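Local coordinates for protein RNA-dependent RNA Polymerase (Bombyx mori cytoplasmic polyhedrosis virus, PDB 6TZ0) that catalyses RNA-templated RNA synthesis, probably making the plus strands of transcription and the complementary minus strands of the double-stranded RNA genome, at residues Thr68-Thr76 / Asn232-Asp240; Leu7-Arg16 / Ala154-Thr163. All coordinates share one frame; numbering follows the deposited sequence.

How the contacts relate
Each of the two contacts lies about 32 Å from the centre of the chain and is partly buried. Their own centres are 30 Å apart, with nearest atoms about 12 Å from each other, so they do not touch. Along the chain their segments alternate: 7-16 of contact 2, 68-76 of contact 1, 154-163 of contact 2, then 232-240 of contact 1. In each, a short helix with its leading loop, 11-15 or 73-76, docks on the C-terminal end of a longer one, 145-160 or 224-237. Helix 206-218 carries side chains that touch both, and these crossing connections tie the N-terminal part of the chain together.

Contact 1: residues Thr68-Thr76 / Asn232-Asp240; sequences TVTIPNEIT and NHFLHCAKD
The carboxamide of Asn232 reaches across to the extended chain of 68-72 and grips its backbone twice. ND2 donates to Thr68 O at 3.0 Å, and OD1 accepts from Thr70 N at 3.2 Å. Thr68 O sits 28° out of the Asn232 amide plane, and Thr70 N is tilted from the plane of the OD1 carbonyl. Tyr170 OH also bonds OD1, and the three bonds together should hold the amide's rotation. One helical turn on, Leu235 sets CD1 3.8 Å from Ile71 CG1, while the ring of Pro72 lies across its CB at about a right angle. Ile75 projects from the short helix 73-76, which has Pro72 at its N-cap position, setting CD1 4.1 Å from Ala238 CB. At the far end the aliphatic part of Lys239 crosses Glu74 obliquely: CG approaches OE1 to 3.3 Å, and the bend at chi3 carries CE to Pro72 CB. NZ remains 4.7 Å from Glu74 OE1, too far for a salt bridge, though the opposite charges should still attract. Loop and short helix thus dock on the C-terminal end of helix 224-237, with helix 166-175 packing alongside, through an amide-to-backbone clasp, apolar packing and a looser charged pair.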
ATOM      1  N   THR A  68     -37.500   0.127 -25.105  1.00 45.55           N
ATOM      2  CA  THR A  68     -38.633  -0.514 -24.451  1.00 45.55           C
ATOM      3  C   THR A  68     -38.184  -1.052 -23.103  1.00 45.55           C
ATOM      4  O   THR A  68     -37.146  -1.713 -23.018  1.00 45.55           O
ATOM      5  CB  THR A  68     -39.196  -1.650 -25.319  1.00 45.55           C
ATOM      6  OG1 THR A  68     -39.623  -1.121 -26.580  1.00 45.55           O
ATOM      7  CG2 THR A  68     -40.378  -2.326 -24.646  1.00 45.55           C
ATOM      8  N   VAL A  69     -38.955  -0.759 -22.055  1.00 43.23           N
ATOM      9  CA  VAL A  69     -38.655  -1.262 -20.719  1.00 43.23           C
ATOM     10  C   VAL A  69     -38.869  -2.770 -20.699  1.00 43.23           C
ATOM     11  O   VAL A  69     -39.972  -3.259 -20.968  1.00 43.23           O
ATOM     12  CB  VAL A  69     -39.522  -0.565 -19.663  1.00 43.23           C
ATOM     13  CG1 VAL A  69     -39.266  -1.164 -18.301  1.00 43.23           C
ATOM     14  CG2 VAL A  69     -39.251   0.927 -19.645  1.00 43.23           C
ATOM     15  N   THR A  70     -37.811  -3.511 -20.382  1.00 46.03           N
ATOM     16  CA  THR A  70     -37.812  -4.968 -20.408  1.00 46.03           C
ATOM     17  C   THR A  70     -37.130  -5.489 -19.153  1.00 46.03           C
ATOM     18  O   THR A  70     -36.006  -5.083 -18.842  1.00 46.03           O
ATOM     19  CB  THR A  70     -37.093  -5.495 -21.655  1.00 46.03           C
ATOM     20  OG1 THR A  70     -37.751  -5.007 -22.829  1.00 46.03           O
ATOM     21  CG2 THR A  70     -37.097  -7.013 -21.675  1.00 46.03           C
ATOM     22  N   ILE A  71     -37.805  -6.375 -18.432  1.00 46.74           N
ATOM     23  CA  ILE A  71     -37.272  -6.999 -17.229  1.00 46.74           C
ATOM     24  C   ILE A  71     -37.372  -8.517 -17.409  1.00 46.74           C
ATOM     25  O   ILE A  71     -38.466  -9.017 -17.676  1.00 46.74           O
ATOM     26  CB  ILE A  71     -38.003  -6.557 -15.957  1.00 46.74           C
ATOM     27  CG1 ILE A  71     -37.803  -5.059 -15.746  1.00 46.74           C
ATOM     28  CG2 ILE A  71     -37.493  -7.302 -14.748  1.00 46.74           C
ATOM     29  CD1 ILE A  71     -38.609  -4.493 -14.643  1.00 46.74           C
ATOM     30  N   PRO A  72     -36.284  -9.260 -17.278  1.00 47.52           N
ATOM     31  CA  PRO A  72     -36.327 -10.702 -17.540  1.00 47.52           C
ATOM     32  C   PRO A  72     -37.018 -11.469 -16.422  1.00 47.52           C
ATOM     33  O   PRO A  72     -37.250 -10.963 -15.324  1.00 47.52           O
ATOM     34  CB  PRO A  72     -34.848 -11.082 -17.638  1.00 47.52           C
ATOM     35  CG  PRO A  72     -34.156 -10.072 -16.802  1.00 47.52           C
ATOM     36  CD  PRO A  72     -34.919  -8.797 -16.970  1.00 47.52           C
ATOM     37  N   ASN A  73     -37.341 -12.728 -16.730  1.00 48.85           N
ATOM     38  CA  ASN A  73     -38.111 -13.552 -15.807  1.00 48.85           C
ATOM     39  C   ASN A  73     -37.269 -14.003 -14.622  1.00 48.85           C
ATOM     40  O   ASN A  73     -37.811 -14.278 -13.548  1.00 48.85           O
ATOM     41  CB  ASN A  73     -38.678 -14.763 -16.546  1.00 48.85           C
ATOM     42  CG  ASN A  73     -39.844 -15.404 -15.820  1.00 48.85           C
ATOM     43  OD1 ASN A  73     -40.316 -14.902 -14.801  1.00 48.85           O
ATOM     44  ND2 ASN A  73     -40.307 -16.532 -16.338  1.00 48.85           N
ATOM     45  N   GLU A  74     -35.945 -14.060 -14.787  1.00 48.67           N
ATOM     46  CA  GLU A  74     -35.057 -14.505 -13.718  1.00 48.67           C
ATOM     47  C   GLU A  74     -34.953 -13.503 -12.574  1.00 48.67           C
ATOM     48  O   GLU A  74     -34.483 -13.867 -11.493  1.00 48.67           O
ATOM     49  CB  GLU A  74     -33.661 -14.776 -14.275  1.00 48.67           C
ATOM     50  CG  GLU A  74     -33.556 -15.958 -15.221  1.00 48.67           C
ATOM     51  CD  GLU A  74     -33.870 -15.603 -16.662  1.00 48.67           C
ATOM     52  OE1 GLU A  74     -34.134 -14.417 -16.948  1.00 48.67           O
ATOM     53  OE2 GLU A  74     -33.845 -16.511 -17.516  1.00 48.67           O
ATOM     54  N   ILE A  75     -35.368 -12.260 -12.781  1.00 46.81           N
ATOM     55  CA  ILE A  75     -35.348 -11.260 -11.723  1.00 46.81           C
ATOM     56  C   ILE A  75     -36.651 -11.262 -10.937  1.00 46.81           C
ATOM     57  O   ILE A  75     -36.645 -11.238  -9.704  1.00 46.81           O
ATOM     58  CB  ILE A  75     -35.045  -9.872 -12.327  1.00 46.81           C
ATOM     59  CG1 ILE A  75     -33.684  -9.890 -13.025  1.00 46.81           C
ATOM     60  CG2 ILE A  75     -35.065  -8.793 -11.261  1.00 46.81           C
ATOM     61  CD1 ILE A  75     -32.536 -10.193 -12.099  1.00 46.81           C
ATOM     62  N   THR A  76     -37.789 -11.299 -11.633  1.00 48.42           N
ATOM     63  CA  THR A  76     -39.075 -11.330 -10.944  1.00 48.42           C
ATOM     64  C   THR A  76     -39.364 -12.710 -10.370  1.00 48.42           C
ATOM     65  O   THR A  76     -39.968 -12.825  -9.299  1.00 48.42           O
ATOM     66  CB  THR A  76     -40.195 -10.903 -11.891  1.00 48.42           C
ATOM     67  OG1 THR A  76     -40.242 -11.798 -13.007  1.00 48.42           O
ATOM     68  CG2 THR A  76     -39.959  -9.495 -12.395  1.00 48.42           C
ATOM     69  N   ASN A 232     -31.817  -1.839 -18.878  1.00 36.83           N
ATOM     70  CA  ASN A 232     -32.027  -3.131 -19.525  1.00 36.83           C
ATOM     71  C   ASN A 232     -30.733  -3.929 -19.588  1.00 36.83           C
ATOM     72  O   ASN A 232     -30.739  -5.146 -19.365  1.00 36.83           O
ATOM     73  CB  ASN A 232     -32.583  -2.952 -20.936  1.00 36.83           C
ATOM     74  CG  ASN A 232     -33.979  -2.392 -20.953  1.00 36.83           C
ATOM     75  OD1 ASN A 232     -34.779  -2.659 -20.065  1.00 36.83           O
ATOM     76  ND2 ASN A 232     -34.297  -1.647 -21.997  1.00 36.83           N
ATOM     77  N   HIS A 233     -29.609  -3.255 -19.857  1.00 37.39           N
ATOM     78  CA  HIS A 233     -28.330  -3.957 -19.888  1.00 37.39           C
ATOM     79  C   HIS A 233     -27.905  -4.429 -18.498  1.00 37.39           C
ATOM     80  O   HIS A 233     -27.331  -5.515 -18.360  1.00 37.39           O
ATOM     81  CB  HIS A 233     -27.258  -3.069 -20.519  1.00 37.39           C
ATOM     82  CG  HIS A 233     -25.912  -3.718 -20.614  1.00 37.39           C
ATOM     83  ND1 HIS A 233     -25.673  -4.818 -21.411  1.00 37.39           N
ATOM     84  CD2 HIS A 233     -24.726  -3.403 -20.043  1.00 37.39           C
ATOM     85  CE1 HIS A 233     -24.406  -5.169 -21.304  1.00 37.39           C
ATOM     86  NE2 HIS A 233     -23.808  -4.322 -20.486  1.00 37.39           N
ATOM     87  N   PHE A 234     -28.185  -3.641 -17.455  1.00 38.71           N
ATOM     88  CA  PHE A 234     -27.806  -4.081 -16.113  1.00 38.71           C
ATOM     89  C   PHE A 234     -28.640  -5.275 -15.659  1.00 38.71           C
ATOM     90  O   PHE A 234     -28.109  -6.206 -15.042  1.00 38.71           O
ATOM     91  CB  PHE A 234     -27.922  -2.951 -15.087  1.00 38.71           C
ATOM     92  CG  PHE A 234     -26.887  -1.871 -15.233  1.00 38.71           C
ATOM     93  CD1 PHE A 234     -25.539  -2.172 -15.152  1.00 38.71           C
ATOM     94  CD2 PHE A 234     -27.259  -0.542 -15.304  1.00 38.71           C
ATOM     95  CE1 PHE A 234     -24.585  -1.178 -15.254  1.00 38.71           C
ATOM     96  CE2 PHE A 234     -26.309   0.458 -15.401  1.00 38.71           C
ATOM     97  CZ  PHE A 234     -24.972   0.137 -15.370  1.00 38.71           C
ATOM     98  N   LEU A 235     -29.937  -5.289 -15.982  1.00 38.89           N
ATOM     99  CA  LEU A 235     -30.752  -6.457 -15.647  1.00 38.89           C
ATOM    100  C   LEU A 235     -30.369  -7.680 -16.479  1.00 38.89           C
ATOM    101  O   LEU A 235     -30.431  -8.815 -15.978  1.00 38.89           O
ATOM    102  CB  LEU A 235     -32.227  -6.111 -15.813  1.00 38.89           C
ATOM    103  CG  LEU A 235     -32.674  -5.046 -14.811  1.00 38.89           C
ATOM    104  CD1 LEU A 235     -34.067  -4.563 -15.110  1.00 38.89           C
ATOM    105  CD2 LEU A 235     -32.578  -5.570 -13.392  1.00 38.89           C
ATOM    106  N   HIS A 236     -29.939  -7.470 -17.730  1.00 40.92           N
ATOM    107  CA  HIS A 236     -29.418  -8.579 -18.524  1.00 40.92           C
ATOM    108  C   HIS A 236     -28.147  -9.158 -17.922  1.00 40.92           C
ATOM    109  O   HIS A 236     -27.929 -10.372 -17.961  1.00 40.92           O
ATOM    110  CB  HIS A 236     -29.142  -8.135 -19.956  1.00 40.92           C
ATOM    111  CG  HIS A 236     -28.470  -9.188 -20.775  1.00 40.92           C
ATOM    112  ND1 HIS A 236     -29.140 -10.285 -21.269  1.00 40.92           N
ATOM    113  CD2 HIS A 236     -27.177  -9.338 -21.146  1.00 40.92           C
ATOM    114  CE1 HIS A 236     -28.295 -11.054 -21.930  1.00 40.92           C
ATOM    115  NE2 HIS A 236     -27.098 -10.500 -21.874  1.00 40.92           N
ATOM    116  N   CYS A 237     -27.281  -8.303 -17.382  1.00 42.42           N
ATOM    117  CA  CYS A 237     -26.081  -8.820 -16.735  1.00 42.42           C
ATOM    118  C   CYS A 237     -26.413  -9.509 -15.422  1.00 42.42           C
ATOM    119  O   CYS A 237     -25.715 -10.443 -15.019  1.00 42.42           O
ATOM    120  CB  CYS A 237     -25.073  -7.697 -16.511  1.00 42.42           C
ATOM    121  SG  CYS A 237     -24.410  -7.004 -18.032  1.00 42.42           S
ATOM    122  N   ALA A 238     -27.481  -9.079 -14.758  1.00 42.03           N
ATOM    123  CA  ALA A 238     -27.921  -9.711 -13.521  1.00 42.03           C
ATOM    124  C   ALA A 238     -28.760 -10.960 -13.737  1.00 42.03           C
ATOM    125  O   ALA A 238     -29.190 -11.560 -12.749  1.00 42.03           O
ATOM    126  CB  ALA A 238     -28.729  -8.727 -12.693  1.00 42.03           C
ATOM    127  N   LYS A 239     -29.028 -11.329 -14.993  1.00 44.40           N
ATOM    128  CA  LYS A 239     -29.810 -12.529 -15.300  1.00 44.40           C
ATOM    129  C   LYS A 239     -29.192 -13.805 -14.721  1.00 44.40           C
ATOM    130  O   LYS A 239     -29.916 -14.701 -14.277  1.00 44.40           O
ATOM    131  CB  LYS A 239     -29.971 -12.641 -16.813  1.00 44.40           C
ATOM    132  CG  LYS A 239     -30.882 -13.731 -17.288  1.00 44.40           C
ATOM    133  CD  LYS A 239     -30.961 -13.731 -18.800  1.00 44.40           C
ATOM    134  CE  LYS A 239     -31.767 -12.545 -19.285  1.00 44.40           C
ATOM    135  NZ  LYS A 239     -31.979 -12.581 -20.755  1.00 44.40           N
ATOM    136  N   ASP A 240     -27.865 -13.911 -14.709  1.00 44.66           N
ATOM    137  CA  ASP A 240     -27.202 -15.050 -14.076  1.00 44.66           C
ATOM    138  C   ASP A 240     -26.351 -14.630 -12.886  1.00 44.66           C
ATOM    139  O   ASP A 240     -26.577 -15.099 -11.768  1.00 44.66           O
ATOM    140  CB  ASP A 240     -26.343 -15.788 -15.112  1.00 44.66           C
ATOM    141  CG  ASP A 240     -25.818 -17.128 -14.617  1.00 44.66           C
ATOM    142  OD1 ASP A 240     -26.158 -17.571 -13.502  1.00 44.66           O
ATOM    143  OD2 ASP A 240     -25.035 -17.750 -15.359  1.00 44.66           O
TER

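Contact 2: residues Leu7-Arg16 / Ala154-Thr163; sequences LYNTIFSETR and ASLDVWYQTT
Val158 forms the apolar centre, splaying its two methyls between Leu7, Phe12 and Ser13. CG2 points at the Leu7 side, 4.0 Å from Leu7 CB, and CG1, anti to the backbone N, reaches both Ser13 CB and Phe12 CE2 at 3.8 Å. The Phe12 side chain crosses it at about a right angle, and Tyr848 meets the same ring edge-to-face from beyond the contact. One turn back along helix 145-160, Leu7 CD1 closes on Ala154 CB, while Phe783 of helix 774-786 covers Val158 as well.

Further out, Tyr8 has its CG between the backbone N and the carbonyl carbon (chi1 61°), which sets the ring against residues 161-163, just past the end of helix 145-160. Thr163 CB stands over one face, 4.0 Å from the ring centroid in a CH-pi contact, and Gln161 O lies at the edge near the ring plane. Asp157, close to Tyr8 CB, turns its carboxylate to Tyr165 and Arg168.

The polar edge is carried by Gln161 and Arg16, each with positive phi just after its helix. The extended Gln161 chain brings NE2 to Ser13 O at 2.8 Å, a bent bond with an N-H...O angle of 131°. Arg16, likewise extended from CG to NE, lays its guanidinium over the Trp159 six-membered ring: CZ is 3.9 Å from the centroid and the planes differ by 28°. From there NH2 also makes a weak bond to Trp159 O at 3.2 Å. Each helix end thus offers a carbonyl to a side chain of the other, and the cation-pi stack probably adds electrostatic attraction to a docking that combines an apolar centre with two side-chain-to-carbonyl bonds.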
ATOM      1  N   LEU A   7     -43.537  17.262  -5.036  1.00 53.31           N
ATOM      2  CA  LEU A   7     -42.309  17.995  -5.327  1.00 53.31           C
ATOM      3  C   LEU A   7     -42.218  18.510  -6.754  1.00 53.31           C
ATOM      4  O   LEU A   7     -41.540  19.515  -6.985  1.00 53.31           O
ATOM      5  CB  LEU A   7     -41.095  17.125  -5.023  1.00 53.31           C
ATOM      6  CG  LEU A   7     -40.778  16.996  -3.538  1.00 53.31           C
ATOM      7  CD1 LEU A   7     -39.754  15.927  -3.319  1.00 53.31           C
ATOM      8  CD2 LEU A   7     -40.247  18.316  -3.028  1.00 53.31           C
ATOM      9  N   TYR A   8     -42.872  17.865  -7.711  1.00 52.35           N
ATOM     10  CA  TYR A   8     -42.863  18.355  -9.082  1.00 52.35           C
ATOM     11  C   TYR A   8     -43.925  19.412  -9.336  1.00 52.35           C
ATOM     12  O   TYR A   8     -44.082  19.852 -10.477  1.00 52.35           O
ATOM     13  CB  TYR A   8     -43.017  17.190 -10.067  1.00 52.35           C
ATOM     14  CG  TYR A   8     -44.291  16.388  -9.949  1.00 52.35           C
ATOM     15  CD1 TYR A   8     -44.386  15.340  -9.044  1.00 52.35           C
ATOM     16  CD2 TYR A   8     -45.374  16.637 -10.781  1.00 52.35           C
ATOM     17  CE1 TYR A   8     -45.534  14.597  -8.941  1.00 52.35           C
ATOM     18  CE2 TYR A   8     -46.523  15.895 -10.686  1.00 52.35           C
ATOM     19  CZ  TYR A   8     -46.596  14.872  -9.768  1.00 52.35           C
ATOM     20  OH  TYR A   8     -47.743  14.120  -9.663  1.00 52.35           O
ATOM     21  N   ASN A   9     -44.637  19.846  -8.297  1.00 54.97           N
ATOM     22  CA  ASN A   9     -45.657  20.873  -8.418  1.00 54.97           C
ATOM     23  C   ASN A   9     -45.411  22.057  -7.496  1.00 54.97           C
ATOM     24  O   ASN A   9     -46.289  22.914  -7.364  1.00 54.97           O
ATOM     25  CB  ASN A   9     -47.038  20.282  -8.141  1.00 54.97           C
ATOM     26  CG  ASN A   9     -47.494  19.363  -9.234  1.00 54.97           C
ATOM     27  OD1 ASN A   9     -47.314  19.654 -10.415  1.00 54.97           O
ATOM     28  ND2 ASN A   9     -48.086  18.240  -8.854  1.00 54.97           N
ATOM     29  N   THR A  10     -44.255  22.123  -6.847  1.00 53.76           N
ATOM     30  CA  THR A  10     -43.949  23.272  -6.014  1.00 53.76           C
ATOM     31  C   THR A  10     -43.537  24.457  -6.875  1.00 53.76           C
ATOM     32  O   THR A  10     -43.192  24.317  -8.051  1.00 53.76           O
ATOM     33  CB  THR A  10     -42.841  22.945  -5.016  1.00 53.76           C
ATOM     34  OG1 THR A  10     -41.661  22.548  -5.722  1.00 53.76           O
ATOM     35  CG2 THR A  10     -43.267  21.826  -4.113  1.00 53.76           C
ATOM     36  N   ILE A  11     -43.587  25.644  -6.272  1.00 53.86           N
ATOM     37  CA  ILE A  11     -43.174  26.848  -6.979  1.00 53.86           C
ATOM     38  C   ILE A  11     -41.659  26.985  -7.050  1.00 53.86           C
ATOM     39  O   ILE A  11     -41.155  27.784  -7.847  1.00 53.86           O
ATOM     40  CB  ILE A  11     -43.823  28.082  -6.335  1.00 53.86           C
ATOM     41  CG1 ILE A  11     -43.537  28.112  -4.839  1.00 53.86           C
ATOM     42  CG2 ILE A  11     -45.314  28.089  -6.586  1.00 53.86           C
ATOM     43  CD1 ILE A  11     -44.010  29.368  -4.158  1.00 53.86           C
ATOM     44  N   PHE A  12     -40.914  26.227  -6.245  1.00 50.88           N
ATOM     45  CA  PHE A  12     -39.473  26.147  -6.442  1.00 50.88           C
ATOM     46  C   PHE A  12     -39.118  25.329  -7.673  1.00 50.88           C
ATOM     47  O   PHE A  12     -38.133  25.635  -8.351  1.00 50.88           O
ATOM     48  CB  PHE A  12     -38.798  25.558  -5.207  1.00 50.88           C
ATOM     49  CG  PHE A  12     -37.351  25.217  -5.416  1.00 50.88           C
ATOM     50  CD1 PHE A  12     -36.408  26.214  -5.573  1.00 50.88           C
ATOM     51  CD2 PHE A  12     -36.936  23.897  -5.459  1.00 50.88           C
ATOM     52  CE1 PHE A  12     -35.079  25.904  -5.776  1.00 50.88           C
ATOM     53  CE2 PHE A  12     -35.610  23.579  -5.659  1.00 50.88           C
ATOM     54  CZ  PHE A  12     -34.681  24.584  -5.818  1.00 50.88           C
ATOM     55  N   SER A  13     -39.904  24.298  -7.988  1.00 50.22           N
ATOM     56  CA  SER A  13     -39.605  23.461  -9.143  1.00 50.22           C
ATOM     57  C   SER A  13     -39.809  24.194 -10.461  1.00 50.22           C
ATOM     58  O   SER A  13     -39.275  23.757 -11.484  1.00 50.22           O
ATOM     59  CB  SER A  13     -40.471  22.206  -9.130  1.00 50.22           C
ATOM     60  OG  SER A  13     -41.820  22.536  -9.378  1.00 50.22           O
ATOM     61  N   GLU A  14     -40.559  25.294 -10.462  1.00 52.74           N
ATOM     62  CA  GLU A  14     -40.787  26.065 -11.671  1.00 52.74           C
ATOM     63  C   GLU A  14     -39.962  27.339 -11.758  1.00 52.74           C
ATOM     64  O   GLU A  14     -39.723  27.817 -12.869  1.00 52.74           O
ATOM     65  CB  GLU A  14     -42.276  26.410 -11.804  1.00 52.74           C
ATOM     66  CG  GLU A  14     -42.814  27.283 -10.701  1.00 52.74           C
ATOM     67  CD  GLU A  14     -44.303  27.501 -10.817  1.00 52.74           C
ATOM     68  OE1 GLU A  14     -44.910  26.949 -11.758  1.00 52.74           O
ATOM     69  OE2 GLU A  14     -44.868  28.217  -9.964  1.00 52.74           O
ATOM     70  N   THR A  15     -39.499  27.881 -10.634  1.00 50.16           N
ATOM     71  CA  THR A  15     -38.720  29.111 -10.633  1.00 50.16           C
ATOM     72  C   THR A  15     -37.250  28.904 -10.317  1.00 50.16           C
ATOM     73  O   THR A  15     -36.432  29.726 -10.734  1.00 50.16           O
ATOM     74  CB  THR A  15     -39.299  30.111  -9.627  1.00 50.16           C
ATOM     75  OG1 THR A  15     -39.249  29.548  -8.312  1.00 50.16           O
ATOM     76  CG2 THR A  15     -40.734  30.432  -9.969  1.00 50.16           C
ATOM     77  N   ARG A  16     -36.917  27.837  -9.578  1.00 46.35           N
ATOM     78  CA  ARG A  16     -35.559  27.498  -9.134  1.00 46.35           C
ATOM     79  C   ARG A  16     -34.923  28.621  -8.323  1.00 46.35           C
ATOM     80  O   ARG A  16     -33.708  28.812  -8.349  1.00 46.35           O
ATOM     81  CB  ARG A  16     -34.668  27.086 -10.308  1.00 46.35           C
ATOM     82  CG  ARG A  16     -35.156  25.826 -10.988  1.00 46.35           C
ATOM     83  CD  ARG A  16     -34.271  25.410 -12.140  1.00 46.35           C
ATOM     84  NE  ARG A  16     -34.842  24.279 -12.864  1.00 46.35           N
ATOM     85  CZ  ARG A  16     -34.312  23.748 -13.958  1.00 46.35           C
ATOM     86  NH1 ARG A  16     -33.187  24.237 -14.454  1.00 46.35           N
ATOM     87  NH2 ARG A  16     -34.904  22.725 -14.552  1.00 46.35           N
ATOM     88  N   ALA A 154     -36.344  12.668  -6.034  1.00 43.38           N
ATOM     89  CA  ALA A 154     -36.778  14.033  -5.749  1.00 43.38           C
ATOM     90  C   ALA A 154     -36.066  15.049  -6.629  1.00 43.38           C
ATOM     91  O   ALA A 154     -36.692  15.997  -7.126  1.00 43.38           O
ATOM     92  CB  ALA A 154     -36.530  14.357  -4.282  1.00 43.38           C
ATOM     93  N   SER A 155     -34.758  14.859  -6.838  1.00 43.07           N
ATOM     94  CA  SER A 155     -34.008  15.756  -7.710  1.00 43.07           C
ATOM     95  C   SER A 155     -34.496  15.672  -9.149  1.00 43.07           C
ATOM     96  O   SER A 155     -34.659  16.705  -9.814  1.00 43.07           O
ATOM     97  CB  SER A 155     -32.521  15.432  -7.634  1.00 43.07           C
ATOM     98  OG  SER A 155     -32.279  14.163  -8.200  1.00 43.07           O
ATOM     99  N   LEU A 156     -34.757  14.452  -9.636  1.00 41.72           N
ATOM    100  CA  LEU A 156     -35.276  14.286 -10.994  1.00 41.72           C
ATOM    101  C   LEU A 156     -36.663  14.901 -11.154  1.00 41.72           C
ATOM    102  O   LEU A 156     -36.966  15.495 -12.198  1.00 41.72           O
ATOM    103  CB  LEU A 156     -35.304  12.807 -11.356  1.00 41.72           C
ATOM    104  CG  LEU A 156     -34.014  12.061 -11.662  1.00 41.72           C
ATOM    105  CD1 LEU A 156     -34.244  10.595 -11.500  1.00 41.72           C
ATOM    106  CD2 LEU A 156     -33.643  12.325 -13.093  1.00 41.72           C
ATOM    107  N   ASP A 157     -37.508  14.789 -10.122  1.00 45.66           N
ATOM    108  CA  ASP A 157     -38.854  15.355 -10.190  1.00 45.66           C
ATOM    109  C   ASP A 157     -38.819  16.874 -10.224  1.00 45.66           C
ATOM    110  O   ASP A 157     -39.558  17.500 -10.988  1.00 45.66           O
ATOM    111  CB  ASP A 157     -39.699  14.896  -9.004  1.00 45.66           C
ATOM    112  CG  ASP A 157     -40.069  13.443  -9.080  1.00 45.66           C
ATOM    113  OD1 ASP A 157     -40.089  12.890 -10.194  1.00 45.66           O
ATOM    114  OD2 ASP A 157     -40.376  12.863  -8.022  1.00 45.66           O
ATOM    115  N   VAL A 158     -37.973  17.487  -9.394  1.00 45.41           N
ATOM    116  CA  VAL A 158     -37.931  18.946  -9.353  1.00 45.41           C
ATOM    117  C   VAL A 158     -37.265  19.503 -10.609  1.00 45.41           C
ATOM    118  O   VAL A 158     -37.669  20.556 -11.121  1.00 45.41           O
ATOM    119  CB  VAL A 158     -37.249  19.412  -8.054  1.00 45.41           C
ATOM    120  CG1 VAL A 158     -37.048  20.913  -8.014  1.00 45.41           C
ATOM    121  CG2 VAL A 158     -38.105  19.006  -6.891  1.00 45.41           C
ATOM    122  N   TRP A 159     -36.289  18.782 -11.169  1.00 42.68           N
ATOM    123  CA  TRP A 159     -35.662  19.263 -12.397  1.00 42.68           C
ATOM    124  C   TRP A 159     -36.612  19.164 -13.586  1.00 42.68           C
ATOM    125  O   TRP A 159     -36.797  20.142 -14.319  1.00 42.68           O
ATOM    126  CB  TRP A 159     -34.383  18.491 -12.692  1.00 42.68           C
ATOM    127  CG  TRP A 159     -33.601  19.055 -13.852  1.00 42.68           C
ATOM    128  CD1 TRP A 159     -33.713  18.701 -15.163  1.00 42.68           C
ATOM    129  CD2 TRP A 159     -32.558  20.034 -13.793  1.00 42.68           C
ATOM    130  NE1 TRP A 159     -32.838  19.423 -15.925  1.00 42.68           N
ATOM    131  CE2 TRP A 159     -32.111  20.246 -15.108  1.00 42.68           C
ATOM    132  CE3 TRP A 159     -31.970  20.764 -12.758  1.00 42.68           C
ATOM    133  CZ2 TRP A 159     -31.104  21.152 -15.414  1.00 42.68           C
ATOM    134  CZ3 TRP A 159     -30.973  21.659 -13.064  1.00 42.68           C
ATOM    135  CH2 TRP A 159     -30.549  21.845 -14.379  1.00 42.68           C
ATOM    136  N   TYR A 160     -37.225  18.002 -13.801  1.00 41.92           N
ATOM    137  CA  TYR A 160     -38.032  17.824 -15.002  1.00 41.92           C
ATOM    138  C   TYR A 160     -39.493  18.209 -14.834  1.00 41.92           C
ATOM    139  O   TYR A 160     -40.250  18.103 -15.804  1.00 41.92           O
ATOM    140  CB  TYR A 160     -37.922  16.380 -15.489  1.00 41.92           C
ATOM    141  CG  TYR A 160     -36.595  16.107 -16.136  1.00 41.92           C
ATOM    142  CD1 TYR A 160     -36.390  16.399 -17.474  1.00 41.92           C
ATOM    143  CD2 TYR A 160     -35.531  15.615 -15.399  1.00 41.92           C
ATOM    144  CE1 TYR A 160     -35.177  16.170 -18.071  1.00 41.92           C
ATOM    145  CE2 TYR A 160     -34.309  15.388 -15.987  1.00 41.92           C
ATOM    146  CZ  TYR A 160     -34.141  15.671 -17.323  1.00 41.92           C
ATOM    147  OH  TYR A 160     -32.926  15.442 -17.915  1.00 41.92           O
ATOM    148  N   GLN A 161     -39.914  18.596 -13.622  1.00 47.96           N
ATOM    149  CA  GLN A 161     -41.240  19.138 -13.285  1.00 47.96           C
ATOM    150  C   GLN A 161     -42.390  18.160 -13.522  1.00 47.96           C
ATOM    151  O   GLN A 161     -43.552  18.515 -13.312  1.00 47.96           O
ATOM    152  CB  GLN A 161     -41.531  20.449 -14.022  1.00 47.96           C
ATOM    153  CG  GLN A 161     -40.630  21.592 -13.644  1.00 47.96           C
ATOM    154  CD  GLN A 161     -41.012  22.873 -14.350  1.00 47.96           C
ATOM    155  OE1 GLN A 161     -41.998  22.922 -15.080  1.00 47.96           O
ATOM    156  NE2 GLN A 161     -40.208  23.909 -14.169  1.00 47.96           N
ATOM    157  N   THR A 162     -42.107  16.936 -13.960  1.00 47.40           N
ATOM    158  CA  THR A 162     -43.113  15.923 -14.220  1.00 47.40           C
ATOM    159  C   THR A 162     -42.669  14.642 -13.543  1.00 47.40           C
ATOM    160  O   THR A 162     -41.523  14.515 -13.107  1.00 47.40           O
ATOM    161  CB  THR A 162     -43.318  15.637 -15.716  1.00 47.40           C
ATOM    162  OG1 THR A 162     -42.121  15.078 -16.263  1.00 47.40           O
ATOM    163  CG2 THR A 162     -43.688  16.898 -16.485  1.00 47.40           C
ATOM    164  N   THR A 163     -43.584  13.689 -13.468  1.00 48.41           N
ATOM    165  CA  THR A 163     -43.294  12.428 -12.814  1.00 48.41           C
ATOM    166  C   THR A 163     -43.291  11.242 -13.774  1.00 48.41           C
ATOM    167  O   THR A 163     -43.076  10.111 -13.330  1.00 48.41           O
ATOM    168  CB  THR A 163     -44.293  12.202 -11.676  1.00 48.41           C
ATOM    169  OG1 THR A 163     -43.898  11.065 -10.907  1.00 48.41           O
ATOM    170  CG2 THR A 163     -45.693  11.986 -12.220  1.00 48.41           C
TER